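Local coordinates for gamma-glutamyltranspeptidase (Ggt) (Helicobacter pylori 26695, PDB 5BPK) that transfers the gamma-glutamyl group of glutathione and related compounds to water or to an acceptor amino acid or peptide, as an N-terminal nucleophile hydrolase, at the interface of chains B and A. Sequence-based numbering; all coordinates share one arbitrary frame. Chains: chain A, Gamma-glutamyltranspeptidase (Ggt); chain B, Gamma-glutamyltranspeptidase (Ggt).

Contact 1: the interface of chains B and A. Residues chain B 274-276; chain A 78-80, 86, 109.
The ring of B:Tyr274 packs tightly against A:Ile109 and A:Phe86, which approach it from the same side. A:Ile109, the last residue of helix 96-109, lays its side chain over one face of the tyrosine ring. Its CG1 sits 3.9 Å above the ring plane, toward the rim, and the two side chains run past each other in opposite directions. The rim of the tyrosine ring at CE2 lies over one face of A:Phe86, in strand 84-89, with B:Tyr274 CE2 3.5 Å from A:Phe86 CE2. The two rings are tilted by about 30° and overlap only in part. The tyrosine CG stands beside its own backbone N (chi1 -63°), which turns the ring in toward helix 96-109.

The strands themselves are joined antiparallel, B:274-278 against A:77-81. B:Lys275 N donates to A:Leu80 O at 3.0 Å, and A:Leu80 N donates back to B:Lys275 O at 2.8 Å. The pair of bonds continues a beta-sheet from one subunit into the other. On the tyrosine side of the sheet, B:Ile276 CD1 lies beside A:Val79 CG2 at 3.8 Å, the two side chains pointing the same way.

The opposite side of the sheet is looser. There the B:Lys275 chain extends away from the strand, bends at chi3 (-77°) and carries its terminal amine NZ off from A:Leu80. The side chains touch lightly, with B:Lys275 CD 3.9 Å from A:Leu80 CD1.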
loop_
_atom_site.group_PDB
_atom_site.type_symbol
_atom_site.label_atom_id
_atom_site.label_comp_id
_atom_site.label_asym_id
_atom_site.label_seq_id
_atom_site.Cartn_x
_atom_site.Cartn_y
_atom_site.Cartn_z
ATOM N N TYR B 274 -1.970 22.603 -6.673
ATOM C CA TYR B 274 -2.725 21.349 -6.629
ATOM C C TYR B 274 -2.966 20.911 -5.187
ATOM O O TYR B 274 -2.118 21.139 -4.315
ATOM C CB TYR B 274 -1.964 20.230 -7.355
ATOM C CG TYR B 274 -1.743 20.481 -8.832
ATOM C CD1 TYR B 274 -0.645 21.215 -9.277
ATOM C CD2 TYR B 274 -2.620 19.967 -9.785
ATOM C CE1 TYR B 274 -0.431 21.444 -10.645
ATOM C CE2 TYR B 274 -2.418 20.191 -11.154
ATOM C CZ TYR B 274 -1.320 20.930 -11.570
ATOM O OH TYR B 274 -1.110 21.151 -12.909
ATOM N N LYS B 275 -4.104 20.260 -4.949
ATOM C CA LYS B 275 -4.436 19.760 -3.614
ATOM C C LYS B 275 -4.060 18.291 -3.549
ATOM O O LYS B 275 -4.395 17.514 -4.449
ATOM C CB LYS B 275 -5.927 19.943 -3.321
ATOM C CG LYS B 275 -6.325 19.659 -1.886
ATOM C CD LYS B 275 -7.834 19.726 -1.687
ATOM C CE LYS B 275 -8.336 21.154 -1.639
ATOM N NZ LYS B 275 -9.790 21.220 -1.273
ATOM N N ILE B 276 -3.330 17.928 -2.497
ATOM C CA ILE B 276 -2.886 16.556 -2.262
ATOM C C ILE B 276 -3.787 15.953 -1.186
ATOM O O ILE B 276 -3.873 16.498 -0.081
ATOM C CB ILE B 276 -1.413 16.506 -1.773
ATOM C CG1 ILE B 276 -0.472 17.335 -2.670
ATOM C CG2 ILE B 276 -0.942 15.048 -1.668
ATOM C CD1 ILE B 276 -0.434 16.879 -4.130
ATOM N N ILE A 78 -4.948 10.986 -4.026
ATOM C CA ILE A 78 -5.660 11.668 -5.093
ATOM C C ILE A 78 -5.159 13.113 -5.118
ATOM O O ILE A 78 -5.085 13.768 -4.073
ATOM C CB ILE A 78 -7.188 11.622 -4.885
ATOM C CG1 ILE A 78 -7.683 10.174 -4.943
ATOM C CG2 ILE A 78 -7.893 12.487 -5.921
ATOM C CD1 ILE A 78 -9.135 9.995 -4.532
ATOM N N VAL A 79 -4.798 13.594 -6.302
ATOM C CA VAL A 79 -4.410 14.985 -6.484
ATOM C C VAL A 79 -5.544 15.678 -7.222
ATOM O O VAL A 79 -6.062 15.147 -8.209
ATOM C CB VAL A 79 -3.090 15.126 -7.270
ATOM C CG1 VAL A 79 -2.681 16.592 -7.405
ATOM C CG2 VAL A 79 -1.976 14.342 -6.577
ATOM N N LEU A 80 -5.929 16.852 -6.726
ATOM C CA LEU A 80 -7.008 17.642 -7.320
ATOM C C LEU A 80 -6.468 18.916 -7.925
ATOM O O LEU A 80 -5.505 19.495 -7.430
ATOM C CB LEU A 80 -8.065 18.008 -6.268
ATOM C CG LEU A 80 -8.624 16.844 -5.449
ATOM C CD1 LEU A 80 -9.504 17.369 -4.303
ATOM C CD2 LEU A 80 -9.396 15.869 -6.330
ATOM N N PHE A 86 -7.421 15.099 -10.705
ATOM C CA PHE A 86 -6.302 15.280 -11.629
ATOM C C PHE A 86 -5.442 14.009 -11.696
ATOM O O PHE A 86 -5.134 13.527 -12.789
ATOM C CB PHE A 86 -5.474 16.508 -11.211
ATOM C CG PHE A 86 -4.253 16.753 -12.061
ATOM C CD1 PHE A 86 -4.374 17.047 -13.410
ATOM C CD2 PHE A 86 -2.977 16.731 -11.501
ATOM C CE1 PHE A 86 -3.248 17.294 -14.194
ATOM C CE2 PHE A 86 -1.847 16.967 -12.273
ATOM C CZ PHE A 86 -1.983 17.251 -13.627
ATOM N N ILE A 109 3.722 17.083 -12.130
ATOM C CA ILE A 109 3.538 18.506 -11.793
ATOM C C ILE A 109 4.778 19.357 -12.076
ATOM O O ILE A 109 4.682 20.445 -12.654
ATOM C CB ILE A 109 3.106 18.689 -10.324
ATOM C CG1 ILE A 109 1.686 18.132 -10.144
ATOM C CG2 ILE A 109 3.147 20.153 -9.922
ATOM C CD1 ILE A 109 1.180 18.073 -8.692
#

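Contact 2: the interface of chains B and A. Residues chain B 133-135; chain A 37-41.
The flat carboxamide of A:Asn38 meets B:Gly135 along its polar edge, while B:Ala134 CA lies off the amide plane to one side, beyond the oxygen end, 4.0 Å from A:Asn38 CG. At the oxygen end, B:Gly135 N donates to OD1 at 2.9 Å, in the carbonyl plane and on a lone pair. At the nitrogen end, ND2 donates to B:Gly135 O at 2.9 Å. This second bond is nearly straight (175° at H). The glycine oxygen lies in the amide plane of A:Asn38, although the donor is tilted from the plane of the glycine carbonyl. One side chain thus bonds to both the backbone N-H and the C=O of B:Gly135, which fixes the rotation of the amide.

A second-shell bond steadies it. A:Glu40 N also donates to OD1 at 2.9 Å, so the oxygen is gripped by two backbone N-H groups, one from each chain. The A:Asn38 CG sits between its backbone N and carbonyl carbon (chi1 67°), folding the amide back toward A:Glu40.

Further along, A:Met41 N donates to B:Ala133 O at 3.1 Å. The methyl of B:Ala133 touches A:Asn39 CB at 3.7 Å, and A:Leu37 brushes the methyl of B:Ala134.

A:Glu40 lines the inhibitor pocket, and the 3-10 helix 40-43 starts with it. By tying this stretch to the other subunit, the site probably holds part of the gamma-glutamyl pocket in place.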
loop_
_atom_site.group_PDB
_atom_site.type_symbol
_atom_site.label_atom_id
_atom_site.label_comp_id
_atom_site.label_asym_id
_atom_site.label_seq_id
_atom_site.Cartn_x
_atom_site.Cartn_y
_atom_site.Cartn_z
ATOM N N ALA B 133 1.825 -13.838 13.732
ATOM C CA ALA B 133 2.219 -12.674 12.932
ATOM C C ALA B 133 1.025 -11.872 12.421
ATOM O O ALA B 133 1.211 -10.774 11.881
ATOM C CB ALA B 133 3.069 -13.115 11.744
ATOM N N ALA B 134 -0.185 -12.413 12.561
ATOM C CA ALA B 134 -1.386 -11.811 11.941
ATOM C C ALA B 134 -2.137 -10.833 12.835
ATOM O O ALA B 134 -2.415 -11.125 14.007
ATOM C CB ALA B 134 -2.340 -12.900 11.479
ATOM N N GLY B 135 -2.494 -9.684 12.260
ATOM C CA GLY B 135 -3.509 -8.806 12.825
ATOM C C GLY B 135 -4.899 -9.231 12.377
ATOM O O GLY B 135 -5.053 -10.032 11.452
ATOM N N LEU A 37 -3.213 -15.625 5.778
ATOM C CA LEU A 37 -3.120 -14.610 6.832
ATOM C C LEU A 37 -2.032 -13.580 6.530
ATOM O O LEU A 37 -0.969 -13.897 5.981
ATOM C CB LEU A 37 -2.794 -15.276 8.169
ATOM C CG LEU A 37 -3.932 -16.106 8.738
ATOM C CD1 LEU A 37 -3.369 -17.079 9.758
ATOM C CD2 LEU A 37 -5.036 -15.210 9.332
ATOM N N ASN A 38 -2.305 -12.345 6.918
ATOM C CA ASN A 38 -1.307 -11.285 6.894
ATOM C C ASN A 38 -0.197 -11.529 7.903
ATOM O O ASN A 38 -0.383 -12.271 8.872
ATOM C CB ASN A 38 -1.967 -9.936 7.180
ATOM C CG ASN A 38 -2.488 -9.833 8.602
ATOM O OD1 ASN A 38 -1.740 -9.472 9.517
ATOM N ND2 ASN A 38 -3.766 -10.179 8.805
ATOM N N ASN A 39 0.963 -10.914 7.666
ATOM C CA ASN A 39 1.957 -10.741 8.734
ATOM C C ASN A 39 2.129 -9.255 9.063
ATOM O O ASN A 39 3.246 -8.735 9.208
ATOM C CB ASN A 39 3.276 -11.507 8.471
ATOM C CG ASN A 39 4.013 -11.082 7.203
ATOM O OD1 ASN A 39 3.510 -10.330 6.380
ATOM N ND2 ASN A 39 5.225 -11.609 7.040
ATOM N N GLU A 40 0.990 -8.577 9.201
ATOM C CA GLU A 40 0.992 -7.141 9.462
ATOM C C GLU A 40 1.529 -6.781 10.849
ATOM O O GLU A 40 1.870 -5.621 11.093
ATOM C CB GLU A 40 -0.409 -6.536 9.279
ATOM C CG GLU A 40 -0.438 -5.245 8.478
ATOM C CD GLU A 40 -0.191 -5.493 6.993
ATOM O OE1 GLU A 40 -0.972 -6.263 6.362
ATOM O OE2 GLU A 40 0.781 -4.927 6.463
ATOM N N MET A 41 1.616 -7.745 11.763
ATOM C CA MET A 41 2.183 -7.430 13.088
ATOM C C MET A 41 3.630 -6.956 13.018
ATOM O O MET A 41 4.065 -6.226 13.897
ATOM C CB MET A 41 2.046 -8.603 14.065
ATOM C CG MET A 41 0.593 -8.990 14.358
ATOM S SD MET A 41 -0.375 -7.730 15.243
ATOM C CE MET A 41 0.292 -7.897 16.909
#

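Contact 3: the interface of chains B and A. Residues chain B 106, 110-111, 114; chain A 41, 44, 64-66.
In this gamma-glutamyltranspeptidase, an N-terminal nucleophile hydrolase, loop residues of the large subunit pack on A:Met41 of the 3-10 helix 40-43 and on the small-subunit loop A:64-66. B:Met114 and A:Met41 meet through their thioether ends. The sulfur of B:Met114, SD, lies 3.8 Å from the methyl CE of A:Met41, and the two side chains cross at about a right angle. A:Met41 curls through bends at chi2 and chi3, which bring its methyl to both B:Met114 and B:Ala106. Its CE is 3.9 Å from B:Ala106 CB.

The same alanine methyl reaches the rim of the A:Phe44 ring, with CB to CE2 at 3.9 Å. It also approaches A:Glu65 O, at 3.3 Å. The A:Phe44 ring is set from its own side: A:Ile64 CA lies over one face, offset toward the rim, and A:Met41 SD sits at the edge in the ring plane.

A:Ile64 adds a second apolar surface. Its two branches separate at CB. The CG2 methyl meets B:Thr111 O at 3.4 Å and B:Ala110 CB at 4.0 Å. The other branch stands beside the backbone N (chi1 -63°) and carries CD1 to B:Met114 CG at 3.9 Å, again nearly at right angles to the methionine chain. Beyond it, A:Ala66 CB rests against the carbonyl oxygen of B:Ala110 at 4.0 Å.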
loop_
_atom_site.group_PDB
_atom_site.type_symbol
_atom_site.label_atom_id
_atom_site.label_comp_id
_atom_site.label_asym_id
_atom_site.label_seq_id
_atom_site.Cartn_x
_atom_site.Cartn_y
_atom_site.Cartn_z
ATOM N N ALA B 106 -4.222 -5.173 16.097
ATOM C CA ALA B 106 -3.601 -6.139 16.989
ATOM C C ALA B 106 -4.715 -6.852 17.745
ATOM O O ALA B 106 -5.652 -6.205 18.189
ATOM C CB ALA B 106 -2.631 -5.454 17.948
ATOM N N ALA B 110 -3.021 -9.350 22.300
ATOM C CA ALA B 110 -1.711 -8.812 21.962
ATOM C C ALA B 110 -1.085 -8.049 23.126
ATOM O O ALA B 110 -1.780 -7.406 23.911
ATOM C CB ALA B 110 -1.823 -7.895 20.752
ATOM N N THR B 111 0.239 -8.123 23.213
ATOM C CA THR B 111 1.000 -7.398 24.223
ATOM C C THR B 111 2.280 -6.815 23.632
ATOM O O THR B 111 2.814 -7.300 22.628
ATOM C CB THR B 111 1.353 -8.303 25.426
ATOM O OG1 THR B 111 2.180 -9.386 24.996
ATOM C CG2 THR B 111 0.098 -8.851 26.095
ATOM N N MET B 114 5.192 -9.331 22.987
ATOM C CA MET B 114 4.734 -10.657 22.527
ATOM C C MET B 114 5.691 -11.400 21.583
ATOM O O MET B 114 5.623 -12.628 21.486
ATOM C CB MET B 114 3.340 -10.563 21.883
ATOM C CG MET B 114 3.267 -9.743 20.611
ATOM S SD MET B 114 1.571 -9.487 20.070
ATOM C CE MET B 114 1.142 -11.121 19.456
ATOM N N MET A 41 1.616 -7.745 11.763
ATOM C CA MET A 41 2.183 -7.430 13.088
ATOM C C MET A 41 3.630 -6.956 13.018
ATOM O O MET A 41 4.065 -6.226 13.897
ATOM C CB MET A 41 2.046 -8.603 14.065
ATOM C CG MET A 41 0.593 -8.990 14.358
ATOM S SD MET A 41 -0.375 -7.730 15.243
ATOM C CE MET A 41 0.292 -7.897 16.909
ATOM N N PHE A 44 4.445 -3.167 13.368
ATOM C CA PHE A 44 4.717 -2.581 14.696
ATOM C C PHE A 44 6.216 -2.554 14.952
ATOM O O PHE A 44 6.978 -3.333 14.372
ATOM C CB PHE A 44 4.081 -3.392 15.828
ATOM C CG PHE A 44 2.592 -3.201 15.978
ATOM C CD1 PHE A 44 2.080 -1.994 16.434
ATOM C CD2 PHE A 44 1.705 -4.237 15.691
ATOM C CE1 PHE A 44 0.717 -1.810 16.597
ATOM C CE2 PHE A 44 0.340 -4.066 15.862
ATOM C CZ PHE A 44 -0.157 -2.844 16.307
ATOM N N ILE A 64 3.311 -2.181 20.199
ATOM C CA ILE A 64 2.116 -3.013 20.187
ATOM C C ILE A 64 1.242 -2.738 21.410
ATOM O O ILE A 64 1.745 -2.636 22.535
ATOM C CB ILE A 64 2.478 -4.521 20.189
ATOM C CG1 ILE A 64 3.258 -4.891 18.925
ATOM C CG2 ILE A 64 1.212 -5.370 20.335
ATOM C CD1 ILE A 64 3.941 -6.244 18.992
ATOM N N GLU A 65 -0.054 -2.585 21.167
ATOM C CA GLU A 65 -1.092 -2.588 22.206
ATOM C C GLU A 65 -2.304 -3.327 21.644
ATOM O O GLU A 65 -2.551 -3.291 20.430
ATOM C CB GLU A 65 -1.529 -1.165 22.579
ATOM C CG GLU A 65 -0.841 -0.563 23.782
ATOM C CD GLU A 65 -1.544 0.686 24.291
ATOM O OE1 GLU A 65 -2.487 0.586 25.121
ATOM O OE2 GLU A 65 -1.152 1.776 23.866
ATOM N N ALA A 66 -3.077 -3.970 22.513
ATOM C CA ALA A 66 -4.286 -4.663 22.062
ATOM C C ALA A 66 -5.175 -3.692 21.298
ATOM O O ALA A 66 -5.326 -2.539 21.712
ATOM C CB ALA A 66 -5.038 -5.272 23.245
#

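Contacts 2 and 3 are neighbours, with C-alpha centres about 11 Å apart. They share A:Met41: its backbone serves contact 2 and its thioether end serves contact 3. The 3-10 helix 40-43 therefore links them. Measured between the same centres, contact 1 lies about 33 Å from contact 2 and 35 Å from contact 3. It joins strands, whereas the other two join mainly loops. Chains A and B are the small and large subunits that the family makes by self-cleavage of one precursor. The spread of contacts fits two chains that remain one intertwined enzyme, held both at the sheet and near the active site.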